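Local coordinates for protein dally-like, isoform A (Drosophila melanogaster, PDB 6XTZ) that binds Wnt and Hedgehog family proteins as a GPI-linked cell-surface heparan sulfate proteoglycan and shields the palmitoleate lipid of Wnt to allow signalling at a distance, at residues K177-F182 with Q312-R317; L128-Y131 with R136-L139; E270-A275 with V531-A536; S118-D123 with Y151-T156. The protein carries 5 engineered substitutions. One frame throughout, in Å; residues are numbered along the deposited sequence.

Contact 1 (K177-F182 with Q312-R317); sequences KELKPF and QDITNR
Leu-179 divides its two methyls between two residues one turn apart on helix 296-322. The CD2 branch rides over one face of the Arg-317 guanidinium, displaced toward the rim, with CD2 3.6 Å from NH1 of Arg-317. The arginine reaches that spot because CG stands anti to its backbone N (chi1 -170°) and the chain then runs extended to NE, which brings CD and NE under the same methyl. The CD1 branch drops the other way, onto Ile-314, where Leu-179 CD1 comes to 3.6 Å from Ile-314 CG1. Ile-314 also runs out straight from its helix, and its CD1 ends against the proline ring, 3.5 Å from CG of Pro-181. The isoleucine tip is therefore taken up by Leu-179 and Pro-181 together. All this happens toward one end of the elongated, all-helical glypican core, where the link between helix 169-176 and helix 185-216 packs against helix 296-322; Met-176 packs on both Pro-181 and Ile-314. With an alanine at Leu-179, the guanidinium would probably lose the apolar cover on that face and Ile-314 would be left with a gap beside CG1. At the solvent edge, Glu-178 OE1 lies 4.6 Å from NH2 of Arg-317 and far off the plane of the guanidinium, so the two are drawn together by charge alone, without a directed bond. Lys-180 turns from the helix and pairs instead with Asp-187 in a salt bridge.

Contact 2 (L128-Y131 with R136-L139); sequences LETY and RVDL
Tyr-131 swings its ring toward Leu-139 by setting CG anti to its own backbone N (chi1 171°), while Leu-139 places CG anti to its carbonyl carbon (chi1 -70°) and lifts a methyl over that ring. The two side chains cross at about a right angle. CD1 of Leu-139 stands 3.9 Å from the centroid of the Tyr-131 ring and 15° off its normal, a CH-pi contact over the face, lying on the CD2-CE2 side. The other methyl, CD2 of Leu-139, meets CD2 of Leu-128 at 3.8 Å and also touches the tyrosine CB; the Leu-128 side chain lies about 4 Å from the bound O-palmitoleoyl serine. Val-137 packs at the root of the tyrosine side chain: its CB lies 3.7 Å from CB of Tyr-131, and its CG2 reaches the Thr-130 methyl CG2 at 4.0 Å. Thr-130 keeps its hydroxyl for the carbonyl of Lys-126, a turn back in its own helix. Polar backbone atoms of the connection are taken up by a glycerol, probably from the crystallisation liquor, which bonds to Val-137 O and Leu-139 N. Asp-138 is the N-cap of the next helix and makes a weak bond to the amide of Glu-141. The contact lies at the turn where helix 118-134 doubles back into helix 139-158, and Tyr-131 and Leu-139 both reach helix 185-216.

Contact 3 (E270-A275 with V531-A536); sequences ENFAMA and VHLRNA
Ala-275 and Leu-533 mark where helix 263-283 and helix 513-538 run side by side in the same direction, with short-segment axes 9.5 Å apart and inclined by 25°. The two CA atoms of this pair, Ala-275 CA and Leu-533 CA, lie 5.8 Å from each other, a close approach that the small alanine makes possible. Its CB meets CB of Leu-533 at 3.7 Å. From there the leucine reaches on across the helix: CG is anti to the carbonyl carbon (chi1 -71°), and CD1 passes the alanine methyl to touch the ring of Phe-272, 3.9 Å from CD1 of Phe-272. Methyl and ring meet obliquely. Phe-272 leaves its backbone on the side turned from the partner helix, yet the ring slants back enough to take the methyl, and it also packs on Leu-526 and Ile-530 of helix 513-538. At the outer margin the extended Arg-534 brings its guanidinium obliquely to the Asn-271 amide, with NH2 of Arg-534 4.2 Å from CG of Asn-271; this is contact without a polar bond, and Asn-271 ND2 is hydrogen-bonded to Glu-268 OE1. Helix 185-216 covers the inner side, touching Phe-272 through Ala-210 and Leu-533 through Thr-202 and Ala-206. Such apolar side-by-side packing of helices far apart in sequence is the pattern of a helical bundle, here the long alpha-helical core of the glypican fold.

Contact 4 (S118-D123 with Y151-T156); sequences SYVFSD and YQKMFT
Val-120 and Lys-153 hold the closest CA atoms of the two helical segments, and even Val-120 CA and Lys-153 CA are 10.5 Å apart, so helix 118-134 and helix 139-158 meet here only through side-chain ends. Tyr-119 and Lys-153 reach out from opposite directions. The tyrosine has CG between its backbone N and carbonyl carbon (chi1 70°), which lays the ring back over Val-120, whose CG2 sits under one face near the rim. Lys-153 extends to CE and then bends at its last torsion (chi4 47°), turning the ammonium to the phenol. NZ of Lys-153 donates to OH of Tyr-119 at 2.8 Å. One carbon back along the lysine, CE of Lys-153 rests loosely on CG2 of Val-120 at 4.3 Å, while Val-120 itself packs into helix 139-158 through Phe-146, Thr-149 and Leu-150. The carbonyls of both bonding residues are held by hydroxyls farther along their helices: Ser-122 OG gives to Tyr-119 O at 3.2 Å, from the same face of the carbonyl as the Asp-123 amide, and Thr-156 OG1 gives to Lys-153 O at 2.6 Å. A leucine in place of Lys-153 would probably leave the Tyr-119 hydroxyl without this donor and the end of the tyrosine less firmly placed. Because a cation here donates to a neutral phenol oxygen, the bond probably owes part of its strength to charge and would tend to make the phenol somewhat more acidic, with Lys-153 probably keeping its positive charge.

Contact 3 lies nearest the middle of the long molecule, while contacts 1 and 4 gather toward one end with centres about 16 Å apart and contact 2 falls between. Contacts 2 and 4 share helix 118-134: contact 2 lies at the turn, and contact 4 bridges farther up the same pair of helices. Contacts 1 and 4 touch directly, Phe-182 meeting Tyr-151 edge-to-face and Pro-181 packing on that same tyrosine. Contacts 1, 2 and 3 are buried and mainly apolar, 1 and 3 each with an exposed arginine at the margin; the partly buried contact 4 depends on a charged hydrogen bond.

Contact 1 (K177-F182 with Q312-R317)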
loop_
_atom_site.group_PDB
_atom_site.type_symbol
_atom_site.label_atom_id
_atom_site.label_comp_id
_atom_site.label_asym_id
_atom_site.label_seq_id
_atom_site.Cartn_x
_atom_site.Cartn_y
_atom_site.Cartn_z
ATOM N N LYS A 177 -1.344 33.278 -24.250
ATOM C CA LYS A 177 -0.703 32.016 -23.900
ATOM C C LYS A 177 0.785 32.202 -23.629
ATOM O O LYS A 177 1.350 31.529 -22.762
ATOM C CB LYS A 177 -0.921 30.986 -25.011
ATOM C CG LYS A 177 -2.358 30.510 -25.145
ATOM C CD LYS A 177 -2.472 29.374 -26.150
ATOM C CE LYS A 177 -3.885 28.818 -26.198
ATOM N NZ LYS A 177 -3.991 27.653 -27.120
ATOM N N GLU A 178 1.436 33.107 -24.361
ATOM C CA GLU A 178 2.860 33.361 -24.187
ATOM C C GLU A 178 3.152 34.540 -23.269
ATOM O O GLU A 178 4.301 34.696 -22.837
ATOM C CB GLU A 178 3.526 33.599 -25.549
ATOM C CG GLU A 178 2.946 34.766 -26.337
ATOM C CD GLU A 178 3.673 35.007 -27.647
ATOM O OE1 GLU A 178 3.205 35.847 -28.443
ATOM O OE2 GLU A 178 4.714 34.355 -27.880
ATOM N N LEU A 179 2.156 35.363 -22.957
ATOM C CA LEU A 179 2.344 36.514 -22.089
ATOM C C LEU A 179 2.106 36.130 -20.632
ATOM O O LEU A 179 1.441 35.139 -20.324
ATOM C CB LEU A 179 1.407 37.652 -22.496
ATOM C CG LEU A 179 1.616 38.200 -23.909
ATOM C CD1 LEU A 179 0.533 39.203 -24.274
ATOM C CD2 LEU A 179 2.997 38.824 -24.039
ATOM N N LYS A 180 2.663 36.936 -19.730
ATOM C CA LYS A 180 2.571 36.703 -18.289
ATOM C C LYS A 180 2.061 37.968 -17.609
ATOM O O LYS A 180 2.825 38.691 -16.959
ATOM C CB LYS A 180 3.924 36.280 -17.717
ATOM C CG LYS A 180 4.507 35.031 -18.360
ATOM C CD LYS A 180 3.573 33.841 -18.203
ATOM C CE LYS A 180 4.127 32.607 -18.898
ATOM N NZ LYS A 180 3.151 31.483 -18.895
ATOM N N PRO A 181 0.762 38.258 -17.730
ATOM C CA PRO A 181 0.240 39.522 -17.183
ATOM C C PRO A 181 0.372 39.635 -15.674
ATOM O O PRO A 181 0.551 40.747 -15.161
ATOM C CB PRO A 181 -1.235 39.513 -17.616
ATOM C CG PRO A 181 -1.333 38.478 -18.695
ATOM C CD PRO A 181 -0.289 37.460 -18.382
ATOM N N PHE A 182 0.284 38.523 -14.947
ATOM C CA PHE A 182 0.367 38.530 -13.493
ATOM C C PHE A 182 1.755 38.167 -12.980
ATOM O O PHE A 182 1.914 37.911 -11.783
ATOM C CB PHE A 182 -0.664 37.567 -12.897
ATOM C CG PHE A 182 -2.080 37.850 -13.316
ATOM C CD1 PHE A 182 -2.489 39.139 -13.618
ATOM C CD2 PHE A 182 -3.005 36.821 -13.406
ATOM C CE1 PHE A 182 -3.791 39.395 -14.002
ATOM C CE2 PHE A 182 -4.310 37.071 -13.789
ATOM C CZ PHE A 182 -4.703 38.360 -14.088
ATOM N N GLN A 312 0.144 48.583 -18.923
ATOM C CA GLN A 312 0.339 49.463 -20.071
ATOM C C GLN A 312 1.275 48.841 -21.100
ATOM O O GLN A 312 1.163 49.135 -22.295
ATOM C CB GLN A 312 0.878 50.817 -19.610
ATOM C CG GLN A 312 -0.069 51.586 -18.702
ATOM C CD GLN A 312 0.544 52.866 -18.169
ATOM O OE1 GLN A 312 1.760 53.052 -18.219
ATOM N NE2 GLN A 312 -0.297 53.757 -17.657
ATOM N N ASP A 313 2.194 47.981 -20.659
ATOM C CA ASP A 313 3.122 47.341 -21.584
ATOM C C ASP A 313 2.456 46.199 -22.345
ATOM O O ASP A 313 2.763 45.973 -23.521
ATOM C CB ASP A 313 4.349 46.834 -20.825
ATOM C CG ASP A 313 5.460 46.370 -21.749
ATOM O OD1 ASP A 313 5.416 46.697 -22.954
ATOM O OD2 ASP A 313 6.380 45.674 -21.270
ATOM N N ILE A 314 1.542 45.476 -21.698
ATOM C CA ILE A 314 0.935 44.324 -22.357
ATOM C C ILE A 314 -0.226 44.744 -23.253
ATOM O O ILE A 314 -0.452 44.130 -24.302
ATOM C CB ILE A 314 0.497 43.273 -21.321
ATOM C CG1 ILE A 314 0.049 41.995 -22.028
ATOM C CG2 ILE A 314 -0.623 43.804 -20.437
ATOM C CD1 ILE A 314 -0.443 40.927 -21.094
ATOM N N THR A 315 -0.972 45.788 -22.878
ATOM C CA THR A 315 -2.084 46.230 -23.709
ATOM C C THR A 315 -1.615 46.765 -25.056
ATOM O O THR A 315 -2.394 46.763 -26.014
ATOM C CB THR A 315 -2.909 47.295 -22.980
ATOM O OG1 THR A 315 -4.088 47.589 -23.741
ATOM C CG2 THR A 315 -2.103 48.572 -22.795
ATOM N N ASN A 316 -0.363 47.216 -25.149
ATOM C CA ASN A 316 0.194 47.612 -26.435
ATOM C C ASN A 316 0.696 46.410 -27.225
ATOM O O ASN A 316 0.605 46.404 -28.458
ATOM C CB ASN A 316 1.330 48.619 -26.234
ATOM C CG ASN A 316 0.848 49.935 -25.650
ATOM O OD1 ASN A 316 -0.216 50.438 -26.012
ATOM N ND2 ASN A 316 1.633 50.500 -24.740
ATOM N N ARG A 317 1.219 45.391 -26.539
ATOM C CA ARG A 317 1.696 44.201 -27.234
ATOM C C ARG A 317 0.540 43.348 -27.741
ATOM O O ARG A 317 0.699 42.609 -28.720
ATOM C CB ARG A 317 2.606 43.387 -26.313
ATOM C CG ARG A 317 3.348 42.253 -27.001
ATOM C CD ARG A 317 4.353 41.604 -26.062
ATOM N NE ARG A 317 4.982 40.429 -26.658
ATOM C CZ ARG A 317 5.884 39.671 -26.042
ATOM N NH1 ARG A 317 6.270 39.966 -24.808
ATOM N NH2 ARG A 317 6.402 38.619 -26.660
#

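Contact 2 (L128-Y131 with R136-L139)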
loop_
_atom_site.group_PDB
_atom_site.type_symbol
_atom_site.label_atom_id
_atom_site.label_comp_id
_atom_site.label_asym_id
_atom_site.label_seq_id
_atom_site.Cartn_x
_atom_site.Cartn_y
_atom_site.Cartn_z
ATOM N N LEU A 128 -11.265 19.988 -10.700
ATOM C CA LEU A 128 -10.459 19.497 -9.588
ATOM C C LEU A 128 -11.151 18.347 -8.869
ATOM O O LEU A 128 -10.505 17.361 -8.499
ATOM C CB LEU A 128 -10.155 20.634 -8.615
ATOM C CG LEU A 128 -9.228 21.736 -9.129
ATOM C CD1 LEU A 128 -9.046 22.808 -8.068
ATOM C CD2 LEU A 128 -7.888 21.153 -9.543
ATOM N N GLU A 129 -12.466 18.458 -8.659
ATOM C CA GLU A 129 -13.209 17.365 -8.042
ATOM C C GLU A 129 -13.203 16.128 -8.929
ATOM O O GLU A 129 -13.106 15.000 -8.435
ATOM C CB GLU A 129 -14.644 17.802 -7.750
ATOM C CG GLU A 129 -14.765 18.962 -6.779
ATOM C CD GLU A 129 -16.207 19.341 -6.515
ATOM O OE1 GLU A 129 -17.095 18.491 -6.737
ATOM O OE2 GLU A 129 -16.454 20.490 -6.090
ATOM N N THR A 130 -13.308 16.323 -10.246
ATOM C CA THR A 130 -13.304 15.188 -11.162
ATOM C C THR A 130 -11.952 14.486 -11.164
ATOM O O THR A 130 -11.891 13.254 -11.242
ATOM C CB THR A 130 -13.677 15.646 -12.572
ATOM O OG1 THR A 130 -14.975 16.255 -12.548
ATOM C CG2 THR A 130 -13.700 14.467 -13.533
ATOM N N TYR A 131 -10.856 15.245 -11.064
ATOM C CA TYR A 131 -9.542 14.612 -11.039
ATOM C C TYR A 131 -9.382 13.727 -9.811
ATOM O O TYR A 131 -8.916 12.585 -9.912
ATOM C CB TYR A 131 -8.418 15.649 -11.079
ATOM C CG TYR A 131 -7.083 14.984 -10.826
ATOM C CD1 TYR A 131 -6.471 14.228 -11.815
ATOM C CD2 TYR A 131 -6.461 15.066 -9.585
ATOM C CE1 TYR A 131 -5.267 13.592 -11.589
ATOM C CE2 TYR A 131 -5.256 14.430 -9.347
ATOM C CZ TYR A 131 -4.663 13.696 -10.354
ATOM O OH TYR A 131 -3.464 13.061 -10.130
ATOM N N ARG A 136 -9.010 11.470 -14.549
ATOM C CA ARG A 136 -8.988 11.701 -15.994
ATOM C C ARG A 136 -9.073 13.196 -16.302
ATOM O O ARG A 136 -9.951 13.672 -17.021
ATOM C CB ARG A 136 -10.113 10.918 -16.669
ATOM C CG ARG A 136 -9.936 9.406 -16.561
ATOM C CD ARG A 136 -10.843 8.626 -17.507
ATOM N NE ARG A 136 -12.160 8.355 -16.933
ATOM C CZ ARG A 136 -13.303 8.816 -17.431
ATOM N NH1 ARG A 136 -13.300 9.568 -18.522
ATOM N NH2 ARG A 136 -14.452 8.515 -16.840
ATOM N N VAL A 137 -8.127 13.941 -15.731
ATOM C CA VAL A 137 -8.032 15.386 -15.913
ATOM C C VAL A 137 -6.561 15.765 -16.016
ATOM O O VAL A 137 -5.749 15.356 -15.180
ATOM C CB VAL A 137 -8.702 16.163 -14.761
ATOM C CG1 VAL A 137 -8.390 17.651 -14.870
ATOM C CG2 VAL A 137 -10.208 15.937 -14.754
ATOM N N ASP A 138 -6.218 16.543 -17.041
ATOM C CA ASP A 138 -4.885 17.129 -17.170
ATOM C C ASP A 138 -4.885 18.422 -16.364
ATOM O O ASP A 138 -5.394 19.449 -16.818
ATOM C CB ASP A 138 -4.541 17.371 -18.637
ATOM C CG ASP A 138 -3.076 17.713 -18.852
ATOM O OD1 ASP A 138 -2.417 18.196 -17.907
ATOM O OD2 ASP A 138 -2.581 17.502 -19.979
ATOM N N LEU A 139 -4.309 18.371 -15.159
ATOM C CA LEU A 139 -4.428 19.491 -14.228
ATOM C C LEU A 139 -3.741 20.742 -14.765
ATOM O O LEU A 139 -4.318 21.835 -14.745
ATOM C CB LEU A 139 -3.855 19.102 -12.866
ATOM C CG LEU A 139 -4.677 18.080 -12.077
ATOM C CD1 LEU A 139 -3.944 17.658 -10.814
ATOM C CD2 LEU A 139 -6.049 18.648 -11.743
#

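Contact 3 (E270-A275 with V531-A536)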
loop_
_atom_site.group_PDB
_atom_site.type_symbol
_atom_site.label_atom_id
_atom_site.label_comp_id
_atom_site.label_asym_id
_atom_site.label_seq_id
_atom_site.Cartn_x
_atom_site.Cartn_y
_atom_site.Cartn_z
ATOM N N GLU A 270 7.779 -3.433 0.870
ATOM C CA GLU A 270 8.645 -2.480 1.555
ATOM C C GLU A 270 8.864 -1.233 0.710
ATOM O O GLU A 270 8.878 -0.115 1.238
ATOM C CB GLU A 270 9.980 -3.138 1.906
ATOM C CG GLU A 270 9.873 -4.247 2.941
ATOM C CD GLU A 270 11.228 -4.757 3.390
ATOM O OE1 GLU A 270 12.251 -4.211 2.932
ATOM O OE2 GLU A 270 11.269 -5.706 4.200
ATOM N N ASN A 271 9.041 -1.402 -0.604
ATOM C CA ASN A 271 9.150 -0.242 -1.486
ATOM C C ASN A 271 7.869 0.581 -1.463
ATOM O O ASN A 271 7.912 1.815 -1.502
ATOM C CB ASN A 271 9.472 -0.684 -2.914
ATOM C CG ASN A 271 10.837 -1.333 -3.034
ATOM O OD1 ASN A 271 11.710 -1.136 -2.190
ATOM N ND2 ASN A 271 11.030 -2.106 -4.095
ATOM N N PHE A 272 6.715 -0.091 -1.401
ATOM C CA PHE A 272 5.445 0.617 -1.284
ATOM C C PHE A 272 5.377 1.416 0.012
ATOM O O PHE A 272 4.929 2.569 0.015
ATOM C CB PHE A 272 4.283 -0.374 -1.364
ATOM C CG PHE A 272 2.987 0.164 -0.825
ATOM C CD1 PHE A 272 2.195 1.000 -1.594
ATOM C CD2 PHE A 272 2.559 -0.169 0.452
ATOM C CE1 PHE A 272 1.001 1.495 -1.101
ATOM C CE2 PHE A 272 1.368 0.325 0.952
ATOM C CZ PHE A 272 0.590 1.161 0.175
ATOM N N ALA A 273 5.813 0.821 1.125
ATOM C CA ALA A 273 5.752 1.517 2.406
ATOM C C ALA A 273 6.709 2.703 2.440
ATOM O O ALA A 273 6.403 3.736 3.046
ATOM C CB ALA A 273 6.059 0.550 3.547
ATOM N N MET A 274 7.874 2.573 1.802
ATOM C CA MET A 274 8.826 3.677 1.783
ATOM C C MET A 274 8.344 4.801 0.876
ATOM O O MET A 274 8.546 5.982 1.181
ATOM C CB MET A 274 10.204 3.179 1.344
ATOM C CG MET A 274 10.873 2.253 2.348
ATOM S SD MET A 274 12.542 1.752 1.876
ATOM C CE MET A 274 12.212 0.835 0.374
ATOM N N ALA A 275 7.699 4.458 -0.239
ATOM C CA ALA A 275 7.162 5.488 -1.120
ATOM C C ALA A 275 5.948 6.166 -0.497
ATOM O O ALA A 275 5.740 7.371 -0.685
ATOM C CB ALA A 275 6.812 4.886 -2.479
ATOM N N VAL A 531 5.314 3.208 -8.729
ATOM C CA VAL A 531 5.741 4.180 -9.729
ATOM C C VAL A 531 4.951 5.475 -9.587
ATOM O O VAL A 531 5.510 6.574 -9.694
ATOM C CB VAL A 531 5.609 3.581 -11.143
ATOM C CG1 VAL A 531 5.918 4.631 -12.201
ATOM C CG2 VAL A 531 6.530 2.383 -11.296
ATOM N N HIS A 532 3.645 5.371 -9.332
ATOM C CA HIS A 532 2.830 6.572 -9.173
ATOM C C HIS A 532 3.201 7.328 -7.902
ATOM O O HIS A 532 3.218 8.564 -7.894
ATOM C CB HIS A 532 1.348 6.204 -9.170
ATOM C CG HIS A 532 0.877 5.590 -10.451
ATOM N ND1 HIS A 532 -0.377 5.037 -10.595
ATOM C CD2 HIS A 532 1.493 5.441 -11.647
ATOM C CE1 HIS A 532 -0.513 4.574 -11.824
ATOM N NE2 HIS A 532 0.607 4.806 -12.483
ATOM N N LEU A 533 3.506 6.604 -6.823
ATOM C CA LEU A 533 3.923 7.265 -5.589
ATOM C C LEU A 533 5.247 7.998 -5.771
ATOM O O LEU A 533 5.413 9.122 -5.284
ATOM C CB LEU A 533 4.029 6.244 -4.456
ATOM C CG LEU A 533 2.713 5.684 -3.916
ATOM C CD1 LEU A 533 2.986 4.570 -2.921
ATOM C CD2 LEU A 533 1.886 6.786 -3.273
ATOM N N ARG A 534 6.203 7.377 -6.468
ATOM C CA ARG A 534 7.488 8.033 -6.697
ATOM C C ARG A 534 7.333 9.255 -7.593
ATOM O O ARG A 534 7.939 10.301 -7.336
ATOM C CB ARG A 534 8.485 7.047 -7.303
ATOM C CG ARG A 534 8.919 5.942 -6.354
ATOM C CD ARG A 534 9.919 5.007 -7.011
ATOM N NE ARG A 534 10.309 3.916 -6.123
ATOM C CZ ARG A 534 11.133 2.931 -6.466
ATOM N NH1 ARG A 534 11.658 2.899 -7.682
ATOM N NH2 ARG A 534 11.429 1.977 -5.592
ATOM N N ASN A 535 6.530 9.138 -8.654
ATOM C CA ASN A 535 6.265 10.293 -9.506
ATOM C C ASN A 535 5.560 11.397 -8.728
ATOM O O ASN A 535 5.892 12.579 -8.878
ATOM C CB ASN A 535 5.432 9.875 -10.717
ATOM C CG ASN A 535 6.219 9.040 -11.708
ATOM O OD1 ASN A 535 7.432 9.195 -11.840
ATOM N ND2 ASN A 535 5.530 8.152 -12.414
ATOM N N ALA A 536 4.590 11.029 -7.887
ATOM C CA ALA A 536 3.875 12.026 -7.100
ATOM C C ALA A 536 4.792 12.709 -6.094
ATOM O O ALA A 536 4.611 13.896 -5.798
ATOM C CB ALA A 536 2.688 11.379 -6.384
#

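Contact 4 (S118-D123 with Y151-T156)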
loop_
_atom_site.group_PDB
_atom_site.type_symbol
_atom_site.label_atom_id
_atom_site.label_comp_id
_atom_site.label_asym_id
_atom_site.label_seq_id
_atom_site.Cartn_x
_atom_site.Cartn_y
_atom_site.Cartn_z
ATOM N N SER A 118 -18.144 34.041 -11.593
ATOM C CA SER A 118 -18.017 32.911 -10.681
ATOM C C SER A 118 -17.953 31.588 -11.431
ATOM O O SER A 118 -17.378 30.620 -10.923
ATOM C CB SER A 118 -19.180 32.899 -9.688
ATOM O OG SER A 118 -20.410 32.657 -10.349
ATOM N N TYR A 119 -18.519 31.535 -12.640
ATOM C CA TYR A 119 -18.511 30.300 -13.415
ATOM C C TYR A 119 -17.097 29.865 -13.777
ATOM O O TYR A 119 -16.829 28.663 -13.879
ATOM C CB TYR A 119 -19.357 30.469 -14.678
ATOM C CG TYR A 119 -18.750 31.387 -15.720
ATOM C CD1 TYR A 119 -18.907 32.766 -15.641
ATOM C CD2 TYR A 119 -18.031 30.871 -16.790
ATOM C CE1 TYR A 119 -18.355 33.605 -16.596
ATOM C CE2 TYR A 119 -17.476 31.700 -17.747
ATOM C CZ TYR A 119 -17.642 33.063 -17.645
ATOM O OH TYR A 119 -17.090 33.885 -18.599
ATOM N N VAL A 120 -16.181 30.817 -13.976
ATOM C CA VAL A 120 -14.797 30.459 -14.272
ATOM C C VAL A 120 -14.185 29.702 -13.101
ATOM O O VAL A 120 -13.388 28.774 -13.286
ATOM C CB VAL A 120 -13.977 31.715 -14.623
ATOM C CG1 VAL A 120 -12.563 31.330 -15.028
ATOM C CG2 VAL A 120 -14.656 32.505 -15.730
ATOM N N PHE A 121 -14.563 30.075 -11.877
ATOM C CA PHE A 121 -14.012 29.425 -10.694
ATOM C C PHE A 121 -14.733 28.117 -10.384
ATOM O O PHE A 121 -14.100 27.149 -9.948
ATOM C CB PHE A 121 -14.077 30.375 -9.499
ATOM C CG PHE A 121 -13.225 31.604 -9.657
ATOM C CD1 PHE A 121 -13.709 32.723 -10.319
ATOM C CD2 PHE A 121 -11.939 31.639 -9.147
ATOM C CE1 PHE A 121 -12.927 33.852 -10.465
ATOM C CE2 PHE A 121 -11.151 32.767 -9.288
ATOM C CZ PHE A 121 -11.646 33.875 -9.949
ATOM N N SER A 122 -16.049 28.066 -10.601
ATOM C CA SER A 122 -16.776 26.824 -10.363
ATOM C C SER A 122 -16.397 25.752 -11.377
ATOM O O SER A 122 -16.349 24.567 -11.032
ATOM C CB SER A 122 -18.285 27.073 -10.387
ATOM O OG SER A 122 -18.732 27.416 -11.687
ATOM N N ASP A 123 -16.121 26.144 -12.624
ATOM C CA ASP A 123 -15.664 25.175 -13.615
ATOM C C ASP A 123 -14.307 24.598 -13.236
ATOM O O ASP A 123 -14.043 23.413 -13.469
ATOM C CB ASP A 123 -15.603 25.819 -15.000
ATOM C CG ASP A 123 -16.974 26.165 -15.545
ATOM O OD1 ASP A 123 -17.964 25.546 -15.103
ATOM O OD2 ASP A 123 -17.061 27.056 -16.418
ATOM N N TYR A 151 -6.803 36.020 -18.098
ATOM C CA TYR A 151 -6.006 36.962 -18.875
ATOM C C TYR A 151 -6.873 37.727 -19.866
ATOM O O TYR A 151 -6.668 38.926 -20.088
ATOM C CB TYR A 151 -4.883 36.226 -19.611
ATOM C CG TYR A 151 -3.816 35.625 -18.720
ATOM C CD1 TYR A 151 -3.685 36.010 -17.391
ATOM C CD2 TYR A 151 -2.934 34.671 -19.214
ATOM C CE1 TYR A 151 -2.709 35.458 -16.581
ATOM C CE2 TYR A 151 -1.957 34.116 -18.414
ATOM C CZ TYR A 151 -1.847 34.512 -17.098
ATOM O OH TYR A 151 -0.872 33.957 -16.298
ATOM N N GLN A 152 -7.849 37.048 -20.473
ATOM C CA GLN A 152 -8.720 37.701 -21.444
ATOM C C GLN A 152 -9.646 38.701 -20.765
ATOM O O GLN A 152 -9.791 39.840 -21.225
ATOM C CB GLN A 152 -9.528 36.653 -22.208
ATOM C CG GLN A 152 -8.683 35.655 -22.979
ATOM C CD GLN A 152 -9.521 34.637 -23.722
ATOM O OE1 GLN A 152 -10.457 34.991 -24.439
ATOM N NE2 GLN A 152 -9.195 33.363 -23.549
ATOM N N LYS A 153 -10.288 38.290 -19.668
ATOM C CA LYS A 153 -11.202 39.187 -18.967
ATOM C C LYS A 153 -10.462 40.378 -18.370
ATOM O O LYS A 153 -10.974 41.504 -18.380
ATOM C CB LYS A 153 -11.957 38.423 -17.881
ATOM C CG LYS A 153 -13.100 37.584 -18.416
ATOM C CD LYS A 153 -13.732 36.738 -17.327
ATOM C CE LYS A 153 -15.096 36.241 -17.764
ATOM N NZ LYS A 153 -15.065 35.677 -19.139
ATOM N N MET A 154 -9.255 40.151 -17.849
ATOM C CA MET A 154 -8.468 41.251 -17.306
ATOM C C MET A 154 -8.040 42.235 -18.385
ATOM O O MET A 154 -7.723 43.386 -18.068
ATOM C CB MET A 154 -7.239 40.708 -16.577
ATOM C CG MET A 154 -6.817 41.537 -15.378
ATOM S SD MET A 154 -8.056 41.522 -14.067
ATOM C CE MET A 154 -7.289 42.617 -12.874
ATOM N N PHE A 155 -8.029 41.808 -19.648
ATOM C CA PHE A 155 -7.673 42.698 -20.746
ATOM C C PHE A 155 -8.860 43.532 -21.213
ATOM O O PHE A 155 -8.671 44.661 -21.681
ATOM C CB PHE A 155 -7.102 41.883 -21.907
ATOM C CG PHE A 155 -6.988 42.649 -23.193
ATOM C CD1 PHE A 155 -5.965 43.563 -23.383
ATOM C CD2 PHE A 155 -7.897 42.443 -24.217
ATOM C CE1 PHE A 155 -5.858 44.265 -24.569
ATOM C CE2 PHE A 155 -7.794 43.141 -25.404
ATOM C CZ PHE A 155 -6.774 44.054 -25.581
ATOM N N THR A 156 -10.080 43.005 -21.092
ATOM C CA THR A 156 -11.255 43.753 -21.524
ATOM C C THR A 156 -11.534 44.932 -20.600
ATOM O O THR A 156 -11.715 46.065 -21.060
ATOM C CB THR A 156 -12.472 42.830 -21.598
ATOM O OG1 THR A 156 -12.472 41.942 -20.470
ATOM C CG2 THR A 156 -12.453 42.029 -22.892
#